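Local coordinates for protein polyphosphate kinase (Porphyromonas gingivalis, PDB 2O8R) that probably catalyses the reversible transfer of the terminal phosphate of ATP onto a growing polyphosphate chain, with magnesium as cofactor, at residues N522-E527 / T553-A558; R536-L541 / E564-V569; L541-L546 / R599-H604. The protein carries 3 engineered substitutions. One frame throughout, in Å; residues are numbered along the deposited sequence.

Contact 1 (N522-E527 / T553-A558); sequences NLIERE and TQLYRA
Glu525 and Arg557 join their helices through a salt bridge made by a single pair of atoms. Arg557 NH2 donates to Glu525 OE2 at 2.6 Å, with an angle of 148° at the hydrogen. The acceptor uses its syn lone pair and lies close to the guanidinium plane, and the two flat groups are nearly coplanar, so the carboxylate meets the guanidinium at its edge. Glu525 reaches across because its chain bends at chi2 (-55°), which brings CD round to the side of the neighbouring helix. Beneath this bridge Ile524 fills the interface with both branches. Its CG2 meets the CB of Ala558 at 4.1 Å. CD1 of Ile524 is 4.2 Å from Leu555 CD2, and it also touches OE1 of Gln554, whose extended chain runs across the isoleucine at about a right angle. The segment axes are 10.1 Å apart and only 12° from parallel, and the two segments meet through side chains alone. Helices 516-532 and 549-560 thus lie side by side over one face of the sheet: Ile524, Leu555 and Ala558 all rest on Met539 of strand 538-543, and Ile524 also reaches Phe603 of strand 600-603.

Contact 2 (R536-L541 / E564-V569); sequences RGYMLL and EIDLIV
Tyr538 and Leu540 face Asp566 across two parallel strands, and their side chains frame it. The CB of Asp566 sits in the notch between them, 3.5 Å from Tyr538 OH and 3.7 Å from Leu540 CD1. The same methyl of Leu540 also touches Ile568 CD1, the next side chain on that face. CG of Tyr538 is anti to its backbone N (chi1 -175°), and the ring slants past Glu564, with CD1 of the tyrosine near the glutamate CB. Tyr538 OH donates to Asp566 OD2 at 2.8 Å, on the anti lone pair, the carboxylate being turned 80° from the ring. That oxygen also takes a salt bridge from Arg586, so this buried oxygen has two partners. Ahead of Tyr538, Arg536 and Glu564 add only a long salt bridge.

The opposite face is apolar. Met539, a selenomethionine, lies alongside Ile565 and bends at chi3, so that CE rests against CG1 and CD1 of the isoleucine. Leu541 CD1 fills the hollow between Ile565 and Leu567, 4.4 Å from Ile565 CG2 and 3.7 Å from Leu567 CD2. Five backbone bonds set this register, among them Leu541 N to Asp566 O at 2.9 Å and Ile568 N to Leu541 O at 2.8 Å.

These strands are the two parallel arms of a beta-alpha-beta unit whose connecting helix, 549-560, packs on Met539 and Leu541. Leu650 of helix 636-651 covers the face of Tyr538, Leu540, Asp566 and Ile568. Within the sheet, strand 600-603 flanks 538-543, and 585-589 flanks 564-569.

Contact 3 (L541-L546 / R599-H604); sequences LKMNGL and RIWCFH. With SO4 (sulfate ion), chain F.
Lys542 and Ile600 form the hydrogen-bonded pair of an antiparallel join in the second phospholipase D-like domain, close to its predicted nucleotide site. Lys542 N donates to Ile600 O at 2.9 Å, almost straight (176°), and Ile600 N returns a bond to Lys542 O at 2.8 Å. The chain of Lys542 is extended as far as CE and then bends, and NZ goes to Gln649 and Glu596. On the other face Leu541 CD2 packs on Trp601 CB at 3.8 Å and reaches Phe603 CZ. The chain of Met543, a selenomethionine, is bent at chi3, and its CE comes to 3.6 Å from Trp601 NE1.

Just ahead of Ile600 in the chain, Arg599 grips one sulfate oxygen twice at the edge of its guanidinium: NH1 to O4 is 2.9 Å and NH2 to O4 is 2.8 Å. Its NE is held by Asp617, and the end of the Asn544 side chain lies over one guanidinium face. His597, predicted to bind ATP, also bonds the sulfate, probably a component of the crystallisation solution. A histidine followed two residues later by a basic side chain, both at an oxyanion, recalls the HxK element of the phospholipase D superfamily and is consistent with a phosphate-binding site.

In the fold
All three contacts belong to one layered unit, with strand 538-543 at its heart. Contacts 2 and 3 are buried and share Leu541: contact 2 pairs this strand in parallel with 564-569, contact 3 antiparallel with 600-603, so together they bond both its edges. Contact 1 lies farther out, partly buried, and joins two helices that cover this sheet; it has no backbone bonds between its elements, and its one charged pair is near the surface. Glu527 of helix 516-532 ties the layers, probably accepting a hydrogen bond from Tyr538 N. Polar chemistry changes accordingly, from a peripheral salt bridge in contact 1 to a buried carboxylate in contact 2 and an anion site in contact 3.

Contact 1 (N522-E527 / T553-A558)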
loop_
_atom_site.group_PDB
_atom_site.type_symbol
_atom_site.label_atom_id
_atom_site.label_comp_id
_atom_site.label_asym_id
_atom_site.label_seq_id
_atom_site.Cartn_x
_atom_site.Cartn_y
_atom_site.Cartn_z
ATOM N N ASN A 522 -20.594 39.659 -11.438
ATOM C CA ASN A 522 -21.584 40.486 -10.764
ATOM C C ASN A 522 -21.118 40.976 -9.402
ATOM O O ASN A 522 -21.182 42.172 -9.122
ATOM C CB ASN A 522 -22.896 39.726 -10.622
ATOM C CG ASN A 522 -23.434 39.261 -11.949
ATOM O OD1 ASN A 522 -23.129 39.840 -12.997
ATOM N ND2 ASN A 522 -24.222 38.192 -11.921
ATOM N N LEU A 523 -20.650 40.042 -8.573
ATOM C CA LEU A 523 -20.115 40.340 -7.244
ATOM C C LEU A 523 -18.986 41.389 -7.261
ATOM O O LEU A 523 -18.992 42.316 -6.444
ATOM C CB LEU A 523 -19.622 39.055 -6.570
ATOM C CG LEU A 523 -20.644 38.011 -6.115
ATOM C CD1 LEU A 523 -20.022 36.615 -6.060
ATOM C CD2 LEU A 523 -21.246 38.370 -4.764
ATOM N N ILE A 524 -18.027 41.244 -8.180
ATOM C CA ILE A 524 -16.929 42.203 -8.283
ATOM C C ILE A 524 -17.435 43.554 -8.761
ATOM O O ILE A 524 -17.050 44.599 -8.224
ATOM C CB ILE A 524 -15.819 41.733 -9.242
ATOM C CG1 ILE A 524 -15.137 40.476 -8.692
ATOM C CG2 ILE A 524 -14.795 42.845 -9.431
ATOM C CD1 ILE A 524 -14.194 39.793 -9.668
ATOM N N GLU A 525 -18.300 43.514 -9.774
ATOM C CA GLU A 525 -18.897 44.711 -10.332
ATOM C C GLU A 525 -19.651 45.506 -9.272
ATOM O O GLU A 525 -19.520 46.729 -9.196
ATOM C CB GLU A 525 -19.844 44.370 -11.477
ATOM C CG GLU A 525 -19.179 44.149 -12.816
ATOM C CD GLU A 525 -18.311 45.306 -13.265
ATOM O OE1 GLU A 525 -18.512 46.458 -12.818
ATOM O OE2 GLU A 525 -17.420 45.056 -14.095
ATOM N N ARG A 526 -20.424 44.805 -8.447
ATOM C CA ARG A 526 -21.197 45.447 -7.392
ATOM C C ARG A 526 -20.334 46.294 -6.463
ATOM O O ARG A 526 -20.774 47.352 -5.998
ATOM C CB ARG A 526 -21.982 44.418 -6.594
ATOM C CG ARG A 526 -22.752 45.019 -5.436
ATOM C CD ARG A 526 -23.792 44.079 -4.929
ATOM N NE ARG A 526 -23.183 42.915 -4.307
ATOM C CZ ARG A 526 -23.850 42.022 -3.592
ATOM N NH1 ARG A 526 -25.153 42.169 -3.395
ATOM N NH2 ARG A 526 -23.208 40.988 -3.068
ATOM N N GLU A 527 -19.107 45.836 -6.212
ATOM C CA GLU A 527 -18.159 46.592 -5.393
ATOM C C GLU A 527 -17.703 47.824 -6.143
ATOM O O GLU A 527 -17.539 48.881 -5.535
ATOM C CB GLU A 527 -16.936 45.756 -4.989
ATOM C CG GLU A 527 -17.242 44.485 -4.234
ATOM C CD GLU A 527 -17.741 44.729 -2.823
ATOM O OE1 GLU A 527 -17.158 45.597 -2.129
ATOM O OE2 GLU A 527 -18.713 44.038 -2.415
ATOM N N THR A 553 -7.945 40.725 -14.822
ATOM C CA THR A 553 -8.199 42.024 -15.444
ATOM C C THR A 553 -9.334 42.772 -14.737
ATOM O O THR A 553 -9.246 43.977 -14.508
ATOM C CB THR A 553 -8.482 41.894 -16.962
ATOM O OG1 THR A 553 -7.461 41.102 -17.585
ATOM C CG2 THR A 553 -8.488 43.245 -17.607
ATOM N N GLN A 554 -10.383 42.044 -14.372
ATOM C CA GLN A 554 -11.475 42.600 -13.576
ATOM C C GLN A 554 -10.965 43.138 -12.236
ATOM O O GLN A 554 -11.396 44.197 -11.773
ATOM C CB GLN A 554 -12.559 41.541 -13.354
ATOM C CG GLN A 554 -12.930 40.812 -14.636
ATOM C CD GLN A 554 -14.098 39.856 -14.489
ATOM O OE1 GLN A 554 -14.816 39.876 -13.491
ATOM N NE2 GLN A 554 -14.303 39.020 -15.500
ATOM N N LEU A 555 -10.033 42.410 -11.627
ATOM C CA LEU A 555 -9.486 42.807 -10.345
ATOM C C LEU A 555 -8.714 44.104 -10.492
ATOM O O LEU A 555 -8.879 45.020 -9.681
ATOM C CB LEU A 555 -8.599 41.708 -9.771
ATOM C CG LEU A 555 -9.303 40.400 -9.416
ATOM C CD1 LEU A 555 -8.275 39.326 -9.084
ATOM C CD2 LEU A 555 -10.300 40.591 -8.273
ATOM N N TYR A 556 -7.890 44.171 -11.537
ATOM C CA TYR A 556 -7.149 45.380 -11.885
ATOM C C TYR A 556 -8.090 46.566 -12.090
ATOM O O TYR A 556 -7.825 47.675 -11.606
ATOM C CB TYR A 556 -6.367 45.172 -13.171
ATOM C CG TYR A 556 -5.082 44.386 -13.041
ATOM C CD1 TYR A 556 -4.200 44.614 -11.988
ATOM C CD2 TYR A 556 -4.727 43.437 -14.003
ATOM C CE1 TYR A 556 -3.007 43.901 -11.887
ATOM C CE2 TYR A 556 -3.535 42.739 -13.917
ATOM C CZ TYR A 556 -2.689 42.971 -12.858
ATOM O OH TYR A 556 -1.526 42.265 -12.777
ATOM N N ARG A 557 -9.187 46.327 -12.808
ATOM C CA ARG A 557 -10.194 47.359 -12.997
ATOM C C ARG A 557 -10.876 47.750 -11.687
ATOM O O ARG A 557 -11.207 48.921 -11.491
ATOM C CB ARG A 557 -11.236 46.941 -14.025
ATOM C CG ARG A 557 -10.745 46.887 -15.468
ATOM C CD ARG A 557 -11.814 46.290 -16.382
ATOM N NE ARG A 557 -13.152 46.580 -15.862
ATOM C CZ ARG A 557 -14.071 45.665 -15.547
ATOM N NH1 ARG A 557 -13.837 44.366 -15.724
ATOM N NH2 ARG A 557 -15.241 46.064 -15.066
ATOM N N ALA A 558 -11.081 46.786 -10.795
ATOM C CA ALA A 558 -11.665 47.087 -9.491
ATOM C C ALA A 558 -10.710 47.964 -8.698
ATOM O O ALA A 558 -11.124 48.948 -8.097
ATOM C CB ALA A 558 -11.989 45.817 -8.736
#

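Contact 2 (R536-L541 / E564-V569)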
loop_
_atom_site.group_PDB
_atom_site.type_symbol
_atom_site.label_atom_id
_atom_site.label_comp_id
_atom_site.label_asym_id
_atom_site.label_seq_id
_atom_site.Cartn_x
_atom_site.Cartn_y
_atom_site.Cartn_z
ATOM N N ARG A 536 -17.776 52.235 0.687
ATOM C CA ARG A 536 -16.542 51.453 0.758
ATOM C C ARG A 536 -16.603 50.257 -0.194
ATOM O O ARG A 536 -17.657 49.623 -0.331
ATOM C CB ARG A 536 -16.278 50.984 2.198
ATOM C CG ARG A 536 -14.986 50.218 2.347
ATOM C CD ARG A 536 -14.377 50.336 3.728
ATOM N NE ARG A 536 -13.081 49.658 3.791
ATOM C CZ ARG A 536 -12.915 48.361 4.059
ATOM N NH1 ARG A 536 -13.966 47.584 4.298
ATOM N NH2 ARG A 536 -11.694 47.834 4.095
ATOM N N GLY A 537 -15.487 49.977 -0.868
ATOM C CA GLY A 537 -15.380 48.834 -1.777
ATOM C C GLY A 537 -14.262 47.899 -1.360
ATOM O O GLY A 537 -13.078 48.211 -1.525
ATOM N N TYR A 538 -14.629 46.745 -0.817
ATOM C CA TYR A 538 -13.627 45.821 -0.286
ATOM C C TYR A 538 -13.849 44.367 -0.704
ATOM O O TYR A 538 -14.996 43.915 -0.857
ATOM C CB TYR A 538 -13.570 45.929 1.238
ATOM C CG TYR A 538 -12.480 45.100 1.848
ATOM C CD1 TYR A 538 -11.138 45.426 1.641
ATOM C CD2 TYR A 538 -12.785 43.973 2.617
ATOM C CE1 TYR A 538 -10.127 44.669 2.188
ATOM C CE2 TYR A 538 -11.778 43.204 3.173
ATOM C CZ TYR A 538 -10.453 43.553 2.951
ATOM O OH TYR A 538 -9.455 42.799 3.509
HETATM N N MSE A 539 -12.744 43.643 -0.896
HETATM C CA MSE A 539 -12.773 42.210 -1.216
HETATM C C MSE A 539 -11.691 41.499 -0.451
HETATM O O MSE A 539 -10.562 41.991 -0.347
HETATM C CB MSE A 539 -12.557 41.968 -2.706
HETATM C CG MSE A 539 -13.725 42.406 -3.550
HETATM SE SE MSE A 539 -13.595 41.907 -5.413
HETATM C CE MSE A 539 -12.364 43.232 -6.059
ATOM N N LEU A 540 -12.037 40.336 0.087
ATOM C CA LEU A 540 -11.060 39.487 0.747
ATOM C C LEU A 540 -11.131 38.133 0.083
ATOM O O LEU A 540 -12.143 37.444 0.178
ATOM C CB LEU A 540 -11.344 39.410 2.247
ATOM C CG LEU A 540 -10.370 38.718 3.212
ATOM C CD1 LEU A 540 -8.926 38.675 2.731
ATOM C CD2 LEU A 540 -10.443 39.375 4.570
ATOM N N LEU A 541 -10.055 37.769 -0.609
ATOM C CA LEU A 541 -10.053 36.596 -1.476
ATOM C C LEU A 541 -8.877 35.659 -1.174
ATOM O O LEU A 541 -7.718 36.064 -1.249
ATOM C CB LEU A 541 -9.963 37.047 -2.922
ATOM C CG LEU A 541 -11.022 37.922 -3.569
ATOM C CD1 LEU A 541 -10.502 38.270 -4.945
ATOM C CD2 LEU A 541 -12.351 37.186 -3.665
ATOM N N GLU A 564 -10.629 48.284 -2.886
ATOM C CA GLU A 564 -9.490 47.705 -2.160
ATOM C C GLU A 564 -9.553 46.175 -2.108
ATOM O O GLU A 564 -10.606 45.587 -1.817
ATOM C CB GLU A 564 -9.469 48.213 -0.730
ATOM C CG GLU A 564 -9.033 49.639 -0.556
ATOM C CD GLU A 564 -8.674 49.941 0.888
ATOM O OE1 GLU A 564 -8.952 49.091 1.773
ATOM O OE2 GLU A 564 -8.101 51.024 1.133
ATOM N N ILE A 565 -8.418 45.533 -2.373
ATOM C CA ILE A 565 -8.372 44.075 -2.460
ATOM C C ILE A 565 -7.242 43.418 -1.639
ATOM O O ILE A 565 -6.056 43.733 -1.817
ATOM C CB ILE A 565 -8.278 43.596 -3.938
ATOM C CG1 ILE A 565 -9.222 44.394 -4.848
ATOM C CG2 ILE A 565 -8.585 42.109 -4.028
ATOM C CD1 ILE A 565 -9.070 44.099 -6.326
ATOM N N ASP A 566 -7.625 42.503 -0.747
ATOM C CA ASP A 566 -6.674 41.598 -0.110
ATOM C C ASP A 566 -6.735 40.201 -0.725
ATOM O O ASP A 566 -7.760 39.519 -0.644
ATOM C CB ASP A 566 -6.952 41.496 1.381
ATOM C CG ASP A 566 -6.103 42.429 2.197
ATOM O OD1 ASP A 566 -4.866 42.439 2.026
ATOM O OD2 ASP A 566 -6.678 43.151 3.032
ATOM N N LEU A 567 -5.631 39.790 -1.337
ATOM C CA LEU A 567 -5.480 38.454 -1.885
ATOM C C LEU A 567 -4.588 37.647 -0.977
ATOM O O LEU A 567 -3.493 38.083 -0.639
ATOM C CB LEU A 567 -4.820 38.502 -3.259
ATOM C CG LEU A 567 -5.680 38.976 -4.429
ATOM C CD1 LEU A 567 -4.824 39.174 -5.660
ATOM C CD2 LEU A 567 -6.779 37.976 -4.714
ATOM N N ILE A 568 -5.057 36.469 -0.579
ATOM C CA ILE A 568 -4.224 35.499 0.124
ATOM C C ILE A 568 -4.068 34.273 -0.790
ATOM O O ILE A 568 -4.945 33.401 -0.861
ATOM C CB ILE A 568 -4.821 35.146 1.500
ATOM C CG1 ILE A 568 -5.031 36.413 2.335
ATOM C CG2 ILE A 568 -3.924 34.191 2.248
ATOM C CD1 ILE A 568 -5.679 36.168 3.692
ATOM N N VAL A 569 -2.961 34.249 -1.529
ATOM C CA VAL A 569 -2.685 33.205 -2.525
ATOM C C VAL A 569 -1.349 32.522 -2.273
ATOM O O VAL A 569 -0.311 33.175 -2.339
ATOM C CB VAL A 569 -2.640 33.784 -3.936
ATOM C CG1 VAL A 569 -2.271 32.699 -4.944
ATOM C CG2 VAL A 569 -3.976 34.377 -4.279
#

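Contact 3 (L541-L546 / R599-H604)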
loop_
_atom_site.group_PDB
_atom_site.type_symbol
_atom_site.label_atom_id
_atom_site.label_comp_id
_atom_site.label_asym_id
_atom_site.label_seq_id
_atom_site.Cartn_x
_atom_site.Cartn_y
_atom_site.Cartn_z
ATOM N N LEU A 541 -10.055 37.769 -0.609
ATOM C CA LEU A 541 -10.053 36.596 -1.476
ATOM C C LEU A 541 -8.877 35.659 -1.174
ATOM O O LEU A 541 -7.718 36.064 -1.249
ATOM C CB LEU A 541 -9.963 37.047 -2.922
ATOM C CG LEU A 541 -11.022 37.922 -3.569
ATOM C CD1 LEU A 541 -10.502 38.270 -4.945
ATOM C CD2 LEU A 541 -12.351 37.186 -3.665
ATOM N N LYS A 542 -9.175 34.405 -0.833
ATOM C CA LYS A 542 -8.130 33.429 -0.527
ATOM C C LYS A 542 -8.230 32.208 -1.418
ATOM O O LYS A 542 -9.280 31.580 -1.488
ATOM C CB LYS A 542 -8.218 32.987 0.917
ATOM C CG LYS A 542 -7.265 31.860 1.277
ATOM C CD LYS A 542 -7.456 31.419 2.725
ATOM C CE LYS A 542 -6.540 30.298 3.053
ATOM N NZ LYS A 542 -5.218 30.886 3.259
HETATM N N MSE A 543 -7.135 31.878 -2.093
HETATM C CA MSE A 543 -7.086 30.674 -2.903
HETATM C C MSE A 543 -5.670 30.131 -3.116
HETATM O O MSE A 543 -4.680 30.757 -2.743
HETATM C CB MSE A 543 -7.742 30.932 -4.231
HETATM C CG MSE A 543 -7.030 31.955 -5.073
HETATM SE SE MSE A 543 -8.297 32.769 -6.303
HETATM C CE MSE A 543 -9.887 31.674 -5.899
ATOM N N ASN A 544 -5.592 28.943 -3.700
ATOM C CA ASN A 544 -4.319 28.299 -3.933
ATOM C C ASN A 544 -3.667 28.937 -5.139
ATOM O O ASN A 544 -2.450 29.085 -5.186
ATOM C CB ASN A 544 -4.482 26.787 -4.139
ATOM C CG ASN A 544 -4.928 26.060 -2.878
ATOM O OD1 ASN A 544 -6.087 25.671 -2.751
ATOM N ND2 ASN A 544 -4.007 25.868 -1.945
ATOM N N GLY A 545 -4.485 29.345 -6.103
ATOM C CA GLY A 545 -3.958 29.913 -7.335
ATOM C C GLY A 545 -4.828 30.954 -7.999
ATOM O O GLY A 545 -6.051 30.826 -8.029
ATOM N N LEU A 546 -4.173 31.987 -8.530
ATOM C CA LEU A 546 -4.796 33.004 -9.363
ATOM C C LEU A 546 -3.983 33.196 -10.647
ATOM O O LEU A 546 -2.818 33.610 -10.625
ATOM C CB LEU A 546 -4.921 34.322 -8.604
ATOM C CG LEU A 546 -5.529 35.466 -9.412
ATOM C CD1 LEU A 546 -6.890 35.073 -9.924
ATOM C CD2 LEU A 546 -5.602 36.732 -8.574
ATOM N N ARG A 599 -10.326 27.781 -0.176
ATOM C CA ARG A 599 -10.671 28.782 -1.181
ATOM C C ARG A 599 -11.917 29.506 -0.703
ATOM O O ARG A 599 -12.997 28.911 -0.605
ATOM C CB ARG A 599 -10.895 28.128 -2.537
ATOM C CG ARG A 599 -9.738 27.261 -2.986
ATOM C CD ARG A 599 -10.230 26.099 -3.793
ATOM N NE ARG A 599 -9.128 25.445 -4.474
ATOM C CZ ARG A 599 -8.841 24.151 -4.384
ATOM N NH1 ARG A 599 -9.594 23.348 -3.650
ATOM N NH2 ARG A 599 -7.800 23.659 -5.048
ATOM N N ILE A 600 -11.762 30.787 -0.377
ATOM C CA ILE A 600 -12.824 31.557 0.273
ATOM C C ILE A 600 -12.934 32.958 -0.324
ATOM O O ILE A 600 -11.917 33.601 -0.582
ATOM C CB ILE A 600 -12.572 31.668 1.793
ATOM C CG1 ILE A 600 -12.760 30.305 2.468
ATOM C CG2 ILE A 600 -13.488 32.723 2.417
ATOM C CD1 ILE A 600 -12.468 30.283 3.973
ATOM N N TRP A 601 -14.158 33.426 -0.555
ATOM C CA TRP A 601 -14.361 34.768 -1.112
ATOM C C TRP A 601 -15.263 35.606 -0.212
ATOM O O TRP A 601 -16.339 35.162 0.183
ATOM C CB TRP A 601 -14.970 34.733 -2.525
ATOM C CG TRP A 601 -14.507 33.635 -3.456
ATOM C CD1 TRP A 601 -13.254 33.072 -3.532
ATOM C CD2 TRP A 601 -15.287 33.009 -4.484
ATOM N NE1 TRP A 601 -13.221 32.122 -4.528
ATOM C CE2 TRP A 601 -14.454 32.059 -5.124
ATOM C CE3 TRP A 601 -16.610 33.148 -4.920
ATOM C CZ2 TRP A 601 -14.904 31.251 -6.160
ATOM C CZ3 TRP A 601 -17.057 32.346 -5.969
ATOM C CH2 TRP A 601 -16.205 31.416 -6.575
ATOM N N CYS A 602 -14.814 36.819 0.099
ATOM C CA CYS A 602 -15.589 37.780 0.874
ATOM C C CYS A 602 -15.761 39.071 0.117
ATOM O O CYS A 602 -14.786 39.750 -0.206
ATOM C CB CYS A 602 -14.894 38.093 2.187
ATOM S SG CYS A 602 -14.559 36.631 3.109
ATOM N N PHE A 603 -17.007 39.414 -0.158
ATOM C CA PHE A 603 -17.316 40.703 -0.765
ATOM C C PHE A 603 -18.022 41.599 0.248
ATOM O O PHE A 603 -19.060 41.222 0.803
ATOM C CB PHE A 603 -18.177 40.508 -2.006
ATOM C CG PHE A 603 -17.536 39.641 -3.069
ATOM C CD1 PHE A 603 -16.879 40.218 -4.145
ATOM C CD2 PHE A 603 -17.612 38.249 -3.002
ATOM C CE1 PHE A 603 -16.302 39.429 -5.133
ATOM C CE2 PHE A 603 -17.041 37.461 -3.984
ATOM C CZ PHE A 603 -16.382 38.052 -5.051
ATOM N N HIS A 604 -17.451 42.779 0.494
ATOM C CA HIS A 604 -17.967 43.704 1.512
ATOM C C HIS A 604 -19.419 44.133 1.308
ATOM O O HIS A 604 -20.198 44.151 2.273
ATOM C CB HIS A 604 -17.089 44.941 1.617
ATOM C CG HIS A 604 -17.459 45.839 2.752
ATOM N ND1 HIS A 604 -17.760 45.360 4.010
ATOM C CD2 HIS A 604 -17.567 47.188 2.825
ATOM C CE1 HIS A 604 -18.042 46.374 4.808
ATOM N NE2 HIS A 604 -17.933 47.494 4.114
HETATM S S SO4 F . -7.246 20.070 -5.172
HETATM O O1 SO4 F . -6.330 19.948 -4.040
HETATM O O2 SO4 F . -6.498 20.554 -6.342
HETATM O O3 SO4 F . -7.831 18.763 -5.465
HETATM O O4 SO4 F . -8.352 20.953 -4.813
#